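Local structure of 2-aminomuconic 6-semialdehyde dehydrogenase (Pseudomonas sp., 7BZV) at residues D273-M276 with R277-F280; D267-K270 with M271-G274; I440-V443 with N444-F447; L95-A98 with A99-I103. The protein oxidises 2-aminomuconic 6-semialdehyde with the help of NAD+ in the meta-cleavage breakdown of 2-aminophenol, acting as a tetrameric aldehyde dehydrogenase. All coordinates share one frame; numbering follows the deposited sequence.

Interaction 1: residues D273-M276 with R277-F280; sequences DGMM and RALF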
ATOM      1  N   ASP B 273     -14.132   0.889  34.570  1.00 25.98           N
ATOM      2  CA  ASP B 273     -14.114   2.234  34.001  1.00 26.25           C
ATOM      3  C   ASP B 273     -14.596   2.221  32.556  1.00 24.31           C
ATOM      4  O   ASP B 273     -15.374   3.084  32.124  1.00 26.25           O
ATOM      5  CB  ASP B 273     -12.701   2.821  34.019  1.00 29.82           C
ATOM      6  CG  ASP B 273     -12.271   3.280  35.384  1.00 37.36           C
ATOM      7  OD1 ASP B 273     -13.101   3.366  36.295  1.00 31.75           O
ATOM      8  OD2 ASP B 273     -11.075   3.551  35.533  1.00 34.15           O
ATOM      9  N   GLY B 274     -14.067   1.278  31.775  1.00 24.40           N
ATOM     10  CA  GLY B 274     -14.412   1.190  30.364  1.00 25.60           C
ATOM     11  C   GLY B 274     -15.842   0.756  30.122  1.00 28.57           C
ATOM     12  O   GLY B 274     -16.521   1.303  29.255  1.00 28.91           O
ATOM     13  N   MET B 275     -16.323  -0.207  30.896  1.00 22.97           N
ATOM     14  CA  MET B 275     -17.692  -0.685  30.734  1.00 25.60           C
ATOM     15  C   MET B 275     -18.721   0.351  31.165  1.00 28.39           C
ATOM     16  O   MET B 275     -19.795   0.431  30.554  1.00 25.41           O
ATOM     17  CB  MET B 275     -17.878  -1.985  31.498  1.00 23.83           C
ATOM     18  CG  MET B 275     -17.210  -3.210  30.806  1.00 27.94           C
ATOM     19  SD  MET B 275     -17.738  -3.426  29.103  1.00 27.09           S
ATOM     20  CE  MET B 275     -19.509  -3.584  29.279  1.00 28.71           C
ATOM     21  N   MET B 276     -18.424   1.177  32.184  1.00 26.69           N
ATOM     22  CA  MET B 276     -19.360   2.253  32.497  1.00 30.04           C
ATOM     23  C   MET B 276     -19.558   3.165  31.305  1.00 28.15           C
ATOM     24  O   MET B 276     -20.686   3.642  31.085  1.00 27.84           O
ATOM     25  CB  MET B 276     -18.940   3.069  33.719  1.00 32.64           C
ATOM     26  CG  MET B 276     -19.046   2.210  34.875  1.00 33.58           C
ATOM     27  SD  MET B 276     -20.752   2.155  35.554  1.00 30.57           S
ATOM     28  CE  MET B 276     -21.549   0.750  34.844  1.00 38.08           C
ATOM     29  N   ARG B 277     -18.514   3.381  30.499  1.00 22.19           N
ATOM     30  CA  ARG B 277     -18.703   4.186  29.296  1.00 28.88           C
ATOM     31  C   ARG B 277     -19.450   3.402  28.212  1.00 27.03           C
ATOM     32  O   ARG B 277     -20.399   3.913  27.599  1.00 27.92           O
ATOM     33  CB  ARG B 277     -17.339   4.681  28.801  1.00 31.14           C
ATOM     34  CG  ARG B 277     -16.713   5.722  29.749  1.00 34.93           C
ATOM     35  CD  ARG B 277     -15.248   6.039  29.463  1.00 35.96           C
ATOM     36  NE  ARG B 277     -14.989   6.359  28.064  1.00 49.00           N
ATOM     37  CZ  ARG B 277     -15.166   7.557  27.535  1.00 47.21           C
ATOM     38  NH1 ARG B 277     -15.589   8.549  28.311  1.00 45.88           N
ATOM     39  NH2 ARG B 277     -14.887   7.758  26.244  1.00 49.28           N
ATOM     40  N   ALA B 278     -19.024   2.164  27.958  1.00 27.13           N
ATOM     41  CA  ALA B 278     -19.648   1.332  26.926  1.00 24.52           C
ATOM     42  C   ALA B 278     -21.135   1.157  27.173  1.00 25.64           C
ATOM     43  O   ALA B 278     -21.897   0.928  26.225  1.00 27.53           O
ATOM     44  CB  ALA B 278     -18.996  -0.056  26.867  1.00 25.87           C
ATOM     45  N   LEU B 279     -21.554   1.208  28.433  1.00 24.66           N
ATOM     46  CA  LEU B 279     -22.962   1.070  28.770  1.00 29.37           C
ATOM     47  C   LEU B 279     -23.712   2.403  28.768  1.00 29.48           C
ATOM     48  O   LEU B 279     -24.844   2.450  28.288  1.00 25.79           O
ATOM     49  CB  LEU B 279     -23.147   0.407  30.155  1.00 29.04           C
ATOM     50  CG  LEU B 279     -22.616  -1.025  30.312  1.00 34.48           C
ATOM     51  CD1 LEU B 279     -22.637  -1.492  31.760  1.00 26.46           C
ATOM     52  CD2 LEU B 279     -23.370  -2.004  29.438  1.00 34.58           C
ATOM     53  N   PHE B 280     -23.130   3.495  29.300  1.00 22.44           N
ATOM     54  CA  PHE B 280     -23.930   4.663  29.677  1.00 26.62           C
ATOM     55  C   PHE B 280     -23.430   5.970  29.075  1.00 23.38           C
ATOM     56  O   PHE B 280     -24.091   6.999  29.226  1.00 25.78           O
ATOM     57  CB  PHE B 280     -24.006   4.776  31.227  1.00 25.72           C
ATOM     58  CG  PHE B 280     -24.493   3.524  31.899  1.00 24.76           C
ATOM     59  CD1 PHE B 280     -25.692   2.955  31.518  1.00 27.53           C
ATOM     60  CD2 PHE B 280     -23.739   2.902  32.897  1.00 29.39           C
ATOM     61  CE1 PHE B 280     -26.141   1.784  32.105  1.00 28.27           C
ATOM     62  CE2 PHE B 280     -24.176   1.719  33.477  1.00 28.84           C
ATOM     63  CZ  PHE B 280     -25.386   1.169  33.089  1.00 28.43           C
TER
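Gly274 O receives two backbone donors from the next turn of helix 268-280: Ala278 N in a nearly straight bond (2.9 Å, 168°) and, weakly, Arg277 N. This helix is the crossover of a beta-alpha-beta unit, joining the parallel strands 258-262 and 290-296, and its regular pattern runs on with Leu279 N bonded to Met275 O and Phe280 N to Met276 O. The side chains divide between the sheet and helix 297-312. Met275 faces the sheet, touching Ala260, Ile262 and Val293. Two bends in its chain fold the methyl round, so that CE comes to 4.2 Å from Leu279 CG, while its SD lies at the same distance from Ala278 CB. Were Leu279 cut back to an alanine, Met275 CE would probably lose the leucine branch beside it and a gap would open next to Val293. Met276 and Phe280 run alongside one another, both reaching Ile311 of helix 297-312. They form a Met-aromatic contact in which the sulfur approaches the rim of the ring, Met276 SD lying 5.2 Å from the Phe280 centroid and 89° off the ring normal. One face of that ring is covered at its centre by Leu279 CB, 3.5 Å above the plane.

Interaction 2: residues D267-K270 with M271-G274; sequences DFEK and MLDG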
ATOM      1  N   ASP B 267      -8.099  -6.869  33.796  1.00 25.45           N
ATOM      2  CA  ASP B 267      -7.783  -5.813  34.750  1.00 30.02           C
ATOM      3  C   ASP B 267      -9.105  -5.218  35.214  1.00 32.01           C
ATOM      4  O   ASP B 267      -9.735  -4.430  34.503  1.00 27.01           O
ATOM      5  CB  ASP B 267      -6.875  -4.772  34.099  1.00 25.67           C
ATOM      6  CG  ASP B 267      -6.457  -3.695  35.078  1.00 35.59           C
ATOM      7  OD1 ASP B 267      -7.301  -3.233  35.885  1.00 29.97           O
ATOM      8  OD2 ASP B 267      -5.279  -3.321  35.056  1.00 33.39           O
ATOM      9  N   PHE B 268      -9.543  -5.604  36.415  1.00 26.85           N
ATOM     10  CA  PHE B 268     -10.935  -5.372  36.800  1.00 29.82           C
ATOM     11  C   PHE B 268     -11.248  -3.884  36.895  1.00 24.70           C
ATOM     12  O   PHE B 268     -12.305  -3.427  36.437  1.00 25.14           O
ATOM     13  CB  PHE B 268     -11.206  -6.093  38.122  1.00 33.73           C
ATOM     14  CG  PHE B 268     -12.656  -6.196  38.483  1.00 28.61           C
ATOM     15  CD1 PHE B 268     -13.424  -7.252  38.045  1.00 31.65           C
ATOM     16  CD2 PHE B 268     -13.236  -5.232  39.286  1.00 31.87           C
ATOM     17  CE1 PHE B 268     -14.764  -7.341  38.416  1.00 31.39           C
ATOM     18  CE2 PHE B 268     -14.552  -5.309  39.651  1.00 38.58           C
ATOM     19  CZ  PHE B 268     -15.317  -6.362  39.214  1.00 29.34           C
ATOM     20  N   GLU B 269     -10.342  -3.104  37.465  1.00 24.95           N
ATOM     21  CA  GLU B 269     -10.627  -1.684  37.630  1.00 26.42           C
ATOM     22  C   GLU B 269     -10.672  -0.975  36.288  1.00 25.29           C
ATOM     23  O   GLU B 269     -11.542  -0.126  36.070  1.00 24.20           O
ATOM     24  CB  GLU B 269      -9.597  -1.015  38.564  1.00 31.87           C
ATOM     25  CG  GLU B 269      -9.779  -1.370  40.051  1.00 83.30           C
ATOM     26  CD  GLU B 269     -11.247  -1.365  40.517  1.00112.84           C
ATOM     27  OE1 GLU B 269     -12.004  -0.435  40.157  1.00123.42           O
ATOM     28  OE2 GLU B 269     -11.656  -2.297  41.246  1.00115.79           O
ATOM     29  N   LYS B 270      -9.769  -1.313  35.358  1.00 26.03           N
ATOM     30  CA  LYS B 270      -9.839  -0.665  34.041  1.00 22.34           C
ATOM     31  C   LYS B 270     -11.111  -1.068  33.304  1.00 22.82           C
ATOM     32  O   LYS B 270     -11.716  -0.256  32.581  1.00 26.70           O
ATOM     33  CB  LYS B 270      -8.617  -1.011  33.194  1.00 26.16           C
ATOM     34  CG  LYS B 270      -7.311  -0.463  33.709  1.00 30.04           C
ATOM     35  CD  LYS B 270      -6.191  -0.841  32.690  1.00 29.66           C
ATOM     36  CE  LYS B 270      -4.824  -0.393  33.151  1.00 46.92           C
ATOM     37  NZ  LYS B 270      -4.876   1.053  33.373  1.00 43.62           N
ATOM     38  N   MET B 271     -11.492  -2.334  33.444  1.00 24.52           N
ATOM     39  CA  MET B 271     -12.691  -2.853  32.805  1.00 22.33           C
ATOM     40  C   MET B 271     -13.923  -2.135  33.311  1.00 23.84           C
ATOM     41  O   MET B 271     -14.771  -1.715  32.516  1.00 22.67           O
ATOM     42  CB  MET B 271     -12.781  -4.366  33.041  1.00 20.91           C
ATOM     43  CG  MET B 271     -14.079  -5.015  32.595  1.00 21.85           C
ATOM     44  SD  MET B 271     -15.479  -4.866  33.711  1.00 26.66           S
ATOM     45  CE  MET B 271     -14.866  -5.697  35.164  1.00 26.30           C
ATOM     46  N   LEU B 272     -14.014  -1.921  34.619  1.00 24.21           N
ATOM     47  CA  LEU B 272     -15.191  -1.236  35.128  1.00 24.51           C
ATOM     48  C   LEU B 272     -15.272   0.184  34.583  1.00 26.79           C
ATOM     49  O   LEU B 272     -16.372   0.676  34.239  1.00 23.05           O
ATOM     50  CB  LEU B 272     -15.183  -1.202  36.659  1.00 25.51           C
ATOM     51  CG  LEU B 272     -15.662  -2.381  37.474  1.00 47.72           C
ATOM     52  CD1 LEU B 272     -15.572  -1.916  38.944  1.00 63.70           C
ATOM     53  CD2 LEU B 272     -17.059  -2.765  37.100  1.00 43.80           C
ATOM     54  N   ASP B 273     -14.132   0.889  34.570  1.00 25.98           N
ATOM     55  CA  ASP B 273     -14.114   2.234  34.001  1.00 26.25           C
ATOM     56  C   ASP B 273     -14.596   2.221  32.556  1.00 24.31           C
ATOM     57  O   ASP B 273     -15.374   3.084  32.124  1.00 26.25           O
ATOM     58  CB  ASP B 273     -12.701   2.821  34.019  1.00 29.82           C
ATOM     59  CG  ASP B 273     -12.271   3.280  35.384  1.00 37.36           C
ATOM     60  OD1 ASP B 273     -13.101   3.366  36.295  1.00 31.75           O
ATOM     61  OD2 ASP B 273     -11.075   3.551  35.533  1.00 34.15           O
ATOM     62  N   GLY B 274     -14.067   1.278  31.775  1.00 24.40           N
ATOM     63  CA  GLY B 274     -14.412   1.190  30.364  1.00 25.60           C
ATOM     64  C   GLY B 274     -15.842   0.756  30.122  1.00 28.57           C
ATOM     65  O   GLY B 274     -16.521   1.303  29.255  1.00 28.91           O
TER
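Phe268 offers its ring to two side chains of the following helical turn, Met271 and Leu272, which meet it in different ways. The methyl of Met271 sits over one face: CE is 3.8 Å from the Phe268 ring centroid and 23° off the normal, a CH-pi contact displaced somewhat toward the rim. The Met271 chain doubles back at chi2 and chi3, bringing CE over the ring, and Phe268 has its CG anti to the backbone N (chi1 -167°), which carries the ring outward, where that methyl can lie over its face. Leu272 comes in obliquely, its CD1 lying 3.6 Å from Phe268 CE2. Helix 297-312 completes the surroundings, with Ala306 against both Phe268 and Leu272, Phe303 against Met271, and Arg302 in a cation-pi contact with the Phe268 ring. With a serine instead of Phe268, Met271 CE would probably be left without its aromatic platform and Arg302 without its pi partner. Beneath these side chains the helix starts in textbook fashion. Asp267 is the N-cap: its OD1 accepts Lys270 N at 3.2 Å in a straight bond (171°) that arrives from above the carboxylate plane, while Asp267 O takes Met271 N at 2.9 Å. The cap's negative charge probably offsets the positive end of the helix dipole, and the positive charge of Arg302 and the Met271 methyl, polarised by its sulfur, are probably drawn to the electron-rich ring.

Interaction 3: residues I440-V443 with N444-F447; sequences ISWV and NTWF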
ATOM      1  N   ILE B 440     -15.991  -3.533  14.284  1.00 23.08           N
ATOM      2  CA  ILE B 440     -14.921  -3.046  15.156  1.00 23.52           C
ATOM      3  C   ILE B 440     -14.939  -3.839  16.453  1.00 25.16           C
ATOM      4  O   ILE B 440     -15.972  -3.926  17.120  1.00 23.01           O
ATOM      5  CB  ILE B 440     -15.038  -1.535  15.413  1.00 25.67           C
ATOM      6  CG1 ILE B 440     -13.986  -1.084  16.425  1.00 25.42           C
ATOM      7  CG2 ILE B 440     -16.407  -1.152  15.963  1.00 30.86           C
ATOM      8  CD1 ILE B 440     -12.663  -0.971  15.924  1.00 32.09           C
ATOM      9  N   SER B 441     -13.811  -4.438  16.790  1.00 25.70           N
ATOM     10  CA  SER B 441     -13.697  -5.354  17.918  1.00 22.01           C
ATOM     11  C   SER B 441     -12.587  -4.803  18.813  1.00 22.18           C
ATOM     12  O   SER B 441     -11.411  -4.927  18.493  1.00 22.35           O
ATOM     13  CB  SER B 441     -13.411  -6.757  17.414  1.00 24.36           C
ATOM     14  OG  SER B 441     -13.629  -7.750  18.401  1.00 27.39           O
ATOM     15  N   TRP B 442     -12.970  -4.200  19.934  1.00 22.07           N
ATOM     16  CA  TRP B 442     -12.035  -3.534  20.838  1.00 21.16           C
ATOM     17  C   TRP B 442     -11.571  -4.503  21.906  1.00 20.48           C
ATOM     18  O   TRP B 442     -12.357  -5.299  22.421  1.00 24.08           O
ATOM     19  CB  TRP B 442     -12.696  -2.331  21.527  1.00 20.03           C
ATOM     20  CG  TRP B 442     -12.853  -1.145  20.680  1.00 23.97           C
ATOM     21  CD1 TRP B 442     -11.864  -0.363  20.180  1.00 23.54           C
ATOM     22  CD2 TRP B 442     -14.088  -0.551  20.268  1.00 21.64           C
ATOM     23  NE1 TRP B 442     -12.404   0.679  19.476  1.00 24.95           N
ATOM     24  CE2 TRP B 442     -13.769   0.572  19.495  1.00 27.31           C
ATOM     25  CE3 TRP B 442     -15.426  -0.871  20.468  1.00 24.99           C
ATOM     26  CZ2 TRP B 442     -14.750   1.370  18.898  1.00 26.48           C
ATOM     27  CZ3 TRP B 442     -16.399  -0.059  19.917  1.00 25.68           C
ATOM     28  CH2 TRP B 442     -16.057   1.030  19.123  1.00 28.50           C
ATOM     29  N   VAL B 443     -10.302  -4.390  22.285  1.00 22.66           N
ATOM     30  CA  VAL B 443      -9.749  -5.177  23.375  1.00 21.14           C
ATOM     31  C   VAL B 443      -9.209  -4.234  24.456  1.00 17.91           C
ATOM     32  O   VAL B 443      -8.333  -3.410  24.184  1.00 21.93           O
ATOM     33  CB  VAL B 443      -8.645  -6.125  22.918  1.00 22.00           C
ATOM     34  CG1 VAL B 443      -8.129  -6.860  24.164  1.00 22.82           C
ATOM     35  CG2 VAL B 443      -9.122  -7.132  21.855  1.00 24.53           C
ATOM     36  N   ASN B 444      -9.752  -4.361  25.672  1.00 22.64           N
ATOM     37  CA  ASN B 444      -9.367  -3.564  26.838  1.00 26.23           C
ATOM     38  C   ASN B 444      -9.554  -2.081  26.608  1.00 22.42           C
ATOM     39  O   ASN B 444      -8.801  -1.269  27.118  1.00 22.17           O
ATOM     40  CB  ASN B 444      -7.938  -3.879  27.263  1.00 22.24           C
ATOM     41  CG  ASN B 444      -7.802  -5.298  27.795  1.00 25.16           C
ATOM     42  OD1 ASN B 444      -8.783  -5.934  28.198  1.00 22.86           O
ATOM     43  ND2 ASN B 444      -6.590  -5.825  27.736  1.00 25.35           N
ATOM     44  N   THR B 445     -10.573  -1.732  25.823  1.00 22.59           N
ATOM     45  CA  THR B 445     -11.004  -0.358  25.598  1.00 24.73           C
ATOM     46  C   THR B 445     -12.374  -0.438  24.919  1.00 27.39           C
ATOM     47  O   THR B 445     -12.908  -1.523  24.676  1.00 23.14           O
ATOM     48  CB  THR B 445      -9.958   0.388  24.774  1.00 26.80           C
ATOM     49  OG1 THR B 445     -10.281   1.767  24.708  1.00 27.32           O
ATOM     50  CG2 THR B 445      -9.909  -0.143  23.357  1.00 24.84           C
ATOM     51  N   TRP B 446     -12.925   0.721  24.601  1.00 24.09           N
ATOM     52  CA  TRP B 446     -14.225   0.838  23.952  1.00 25.77           C
ATOM     53  C   TRP B 446     -14.281   2.234  23.329  1.00 29.46           C
ATOM     54  O   TRP B 446     -13.815   3.195  23.937  1.00 27.50           O
ATOM     55  CB  TRP B 446     -15.384   0.598  24.946  1.00 23.77           C
ATOM     56  CG  TRP B 446     -16.688   0.885  24.281  1.00 29.62           C
ATOM     57  CD1 TRP B 446     -17.370   0.078  23.412  1.00 30.34           C
ATOM     58  CD2 TRP B 446     -17.446   2.100  24.381  1.00 27.15           C
ATOM     59  NE1 TRP B 446     -18.512   0.713  22.984  1.00 28.28           N
ATOM     60  CE2 TRP B 446     -18.575   1.958  23.561  1.00 29.71           C
ATOM     61  CE3 TRP B 446     -17.281   3.297  25.105  1.00 28.60           C
ATOM     62  CZ2 TRP B 446     -19.529   2.976  23.409  1.00 27.43           C
ATOM     63  CZ3 TRP B 446     -18.259   4.316  24.977  1.00 24.55           C
ATOM     64  CH2 TRP B 446     -19.351   4.146  24.102  1.00 24.82           C
ATOM     65  N   PHE B 447     -14.781   2.325  22.091  1.00 23.14           N
ATOM     66  CA  PHE B 447     -15.015   3.606  21.410  1.00 28.24           C
ATOM     67  C   PHE B 447     -13.720   4.398  21.211  1.00 35.05           C
ATOM     68  O   PHE B 447     -13.699   5.618  21.352  1.00 28.90           O
ATOM     69  CB  PHE B 447     -16.063   4.424  22.184  1.00 28.26           C
ATOM     70  CG  PHE B 447     -16.700   5.570  21.404  1.00 23.55           C
ATOM     71  CD1 PHE B 447     -16.899   5.488  20.031  1.00 34.42           C
ATOM     72  CD2 PHE B 447     -17.172   6.698  22.069  1.00 29.58           C
ATOM     73  CE1 PHE B 447     -17.531   6.493  19.348  1.00 29.60           C
ATOM     74  CE2 PHE B 447     -17.811   7.715  21.395  1.00 40.02           C
ATOM     75  CZ  PHE B 447     -17.977   7.623  20.021  1.00 36.93           C
TER
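Strand 440-443 gives way to a loop at Asn444, whose left-handed backbone conformation turns the chain back so that Trp446 CA comes within 5.8 Å of Trp442 CA, with no hydrogen bond between the two segments. The indole of Trp442 fills the bend. Its CG is anti to the carbonyl carbon (chi1 -76°), which lays the ring system beneath the returning chain. Phe447 N stands 3.1 Å above the ring plane of Trp442 with its N-H turned toward the ring, and Trp446 CA sits over the five-membered ring, 4.2 Å from its centroid. Ile440 CG1 lies over the opposite face, toward the rim. The two indoles meet obliquely, planes at 66°, Trp446 CD1 lying 3.6 Å from Trp442 CZ3; Thr445 CG2 touches Trp442 CD1 at 3.7 Å. Strand 440-443 is outermost in its sheet within the chain, but a parallel strand of a second subunit pairs with it and carries the sheet across the interface, where Cys482 of that subunit packs on Trp442. The indole nitrogens are spent on backbone carbonyls, Trp442 NE1 on Leu448 O and Trp446 NE1 on Leu288 O. Both buried N-H groups are thereby satisfied, and the face of Trp442 probably attracts the polarised backbone N-H of Phe447.

Interaction 4: residues L95-A98 with A99-I103; sequences LSMA and ATIDI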
ATOM      1  N   LEU B  95     -21.711  18.202  29.399  1.00 35.07           N
ATOM      2  CA  LEU B  95     -20.492  18.887  28.986  1.00 32.76           C
ATOM      3  C   LEU B  95     -19.332  17.913  28.888  1.00 33.67           C
ATOM      4  O   LEU B  95     -18.528  17.985  27.948  1.00 32.40           O
ATOM      5  CB  LEU B  95     -20.170  20.014  29.966  1.00 37.51           C
ATOM      6  CG  LEU B  95     -18.876  20.797  29.741  1.00 36.64           C
ATOM      7  CD1 LEU B  95     -18.994  21.602  28.440  1.00 37.01           C
ATOM      8  CD2 LEU B  95     -18.574  21.725  30.931  1.00 44.69           C
ATOM      9  N   SER B  96     -19.250  16.970  29.836  1.00 32.42           N
ATOM     10  CA  SER B  96     -18.176  15.984  29.845  1.00 37.95           C
ATOM     11  C   SER B  96     -18.149  15.151  28.566  1.00 32.36           C
ATOM     12  O   SER B  96     -17.103  14.625  28.188  1.00 40.84           O
ATOM     13  CB  SER B  96     -18.343  15.049  31.035  1.00 39.98           C
ATOM     14  OG  SER B  96     -19.621  14.435  30.977  1.00 37.95           O
ATOM     15  N   MET B  97     -19.291  14.988  27.920  1.00 36.50           N
ATOM     16  CA  MET B  97     -19.365  14.265  26.654  1.00 40.85           C
ATOM     17  C   MET B  97     -19.097  15.183  25.471  1.00 41.42           C
ATOM     18  O   MET B  97     -18.247  14.887  24.623  1.00 37.03           O
ATOM     19  CB  MET B  97     -20.745  13.620  26.532  1.00 49.73           C
ATOM     20  CG  MET B  97     -21.016  12.870  25.207  1.00 58.48           C
ATOM     21  SD  MET B  97     -20.333  11.252  25.505  1.00 55.72           S
ATOM     22  CE  MET B  97     -20.416  10.313  23.935  1.00 51.91           C
ATOM     23  N   ALA B  98     -19.844  16.286  25.399  1.00 29.97           N
ATOM     24  CA  ALA B  98     -19.810  17.136  24.216  1.00 33.13           C
ATOM     25  C   ALA B  98     -18.446  17.801  24.045  1.00 32.57           C
ATOM     26  O   ALA B  98     -17.939  17.916  22.923  1.00 31.07           O
ATOM     27  CB  ALA B  98     -20.942  18.157  24.300  1.00 28.63           C
ATOM     28  N   ALA B  99     -17.801  18.177  25.141  1.00 30.80           N
ATOM     29  CA  ALA B  99     -16.524  18.882  25.054  1.00 29.90           C
ATOM     30  C   ALA B  99     -15.333  17.955  24.912  1.00 31.71           C
ATOM     31  O   ALA B  99     -14.218  18.428  24.656  1.00 35.34           O
ATOM     32  CB  ALA B  99     -16.319  19.764  26.284  1.00 34.19           C
ATOM     33  N   THR B 100     -15.510  16.659  25.111  1.00 31.97           N
ATOM     34  CA  THR B 100     -14.398  15.756  24.923  1.00 31.72           C
ATOM     35  C   THR B 100     -14.574  14.849  23.723  1.00 38.82           C
ATOM     36  O   THR B 100     -13.575  14.407  23.151  1.00 35.13           O
ATOM     37  CB  THR B 100     -14.169  14.885  26.158  1.00 38.09           C
ATOM     38  OG1 THR B 100     -15.248  13.959  26.288  1.00 43.30           O
ATOM     39  CG2 THR B 100     -14.039  15.762  27.388  1.00 40.35           C
ATOM     40  N   ILE B 101     -15.812  14.572  23.320  1.00 31.53           N
ATOM     41  CA  ILE B 101     -16.067  13.658  22.214  1.00 33.59           C
ATOM     42  C   ILE B 101     -16.659  14.412  21.034  1.00 32.54           C
ATOM     43  O   ILE B 101     -16.030  14.515  19.966  1.00 30.81           O
ATOM     44  CB  ILE B 101     -16.976  12.505  22.673  1.00 39.78           C
ATOM     45  CG1 ILE B 101     -16.193  11.645  23.677  1.00 46.06           C
ATOM     46  CG2 ILE B 101     -17.489  11.705  21.474  1.00 55.22           C
ATOM     47  CD1 ILE B 101     -16.925  10.479  24.189  1.00 47.64           C
ATOM     48  N   ASP B 102     -17.879  14.929  21.195  1.00 28.25           N
ATOM     49  CA  ASP B 102     -18.613  15.398  20.019  1.00 31.89           C
ATOM     50  C   ASP B 102     -17.869  16.502  19.280  1.00 33.00           C
ATOM     51  O   ASP B 102     -17.675  16.428  18.057  1.00 31.30           O
ATOM     52  CB  ASP B 102     -20.006  15.848  20.418  1.00 29.57           C
ATOM     53  CG  ASP B 102     -20.777  14.722  21.057  1.00 38.28           C
ATOM     54  OD1 ASP B 102     -20.559  14.463  22.259  1.00 33.15           O
ATOM     55  OD2 ASP B 102     -21.536  14.049  20.337  1.00 30.16           O
ATOM     56  N   ILE B 103     -17.489  17.558  19.979  1.00 26.23           N
ATOM     57  CA  ILE B 103     -16.980  18.718  19.259  1.00 27.65           C
ATOM     58  C   ILE B 103     -15.547  18.415  18.821  1.00 32.66           C
ATOM     59  O   ILE B 103     -15.204  18.681  17.660  1.00 32.46           O
ATOM     60  CB  ILE B 103     -17.072  19.996  20.101  1.00 34.09           C
ATOM     61  CG1 ILE B 103     -18.441  20.675  19.958  1.00 39.00           C
ATOM     62  CG2 ILE B 103     -16.033  20.997  19.650  1.00 42.32           C
ATOM     63  CD1 ILE B 103     -19.645  19.777  20.077  1.00 39.06           C
TER
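A wider, pi-type turn interrupts the first turns of helix 95-119, and Met97 O, just before it, receives several of its N-H groups. This oxygen accepts Ile101 N at 2.8 Å, nearly in line with the carbonyl, and Thr100 N at 3.3 Å from well above the carbonyl plane; Asp102 N adds a weak third bond. One residue on, Ile103 N bonds to Ala98 O at 3.0 Å, the five-residue spacing that defines a pi-type turn. Thr100 N bonds to Met97 O and not to Ser96 O, the usual helical acceptor; Ser96 O instead receives Thr100 OG1, at 2.7 Å. Chi1 of 69° puts that hydroxyl between the backbone N and the carbonyl carbon, folded back onto the preceding turn. The helix rests here on helix 80-91, where Leu84 and Met88 touch both Leu95 and Ala98. Leu95 CD1 also meets Ala99 CB, at 3.9 Å. On another side Met97 CE lies 3.5 Å from Ile101 CD1 where the two side chains cross, and Leu281 packs against both. Asp102 OD1 stands 3.3 Å from Met97 O, two acceptors side by side. The neighbouring charge of Lys93, whose NZ makes a salt bridge to Asp102 OD2, probably eases that closeness.

Interactions 1 and 2 are overlapping stretches of helix 268-280; they share Asp273 and Gly274, and their centres lie 9 Å apart. Asp273 OD1 forms a salt bridge with Arg310, tying the shared turn to helix 297-312. Interaction 3 packs on the later part of the helix through Trp446, whose CD2 is 3.5 Å from Ala278 CA, yet it does not touch interaction 2, nearest atoms being about 5 Å apart. Interaction 4 meets both interactions 1 and 3 through Ile101: its CD1 is 4.0 Å from Arg277 NH2, and its CG2 equally far from Phe447 CE2. A bound di(hydroxyethyl)ether lies about 12 Å from the Trp442 side chain of interaction 3.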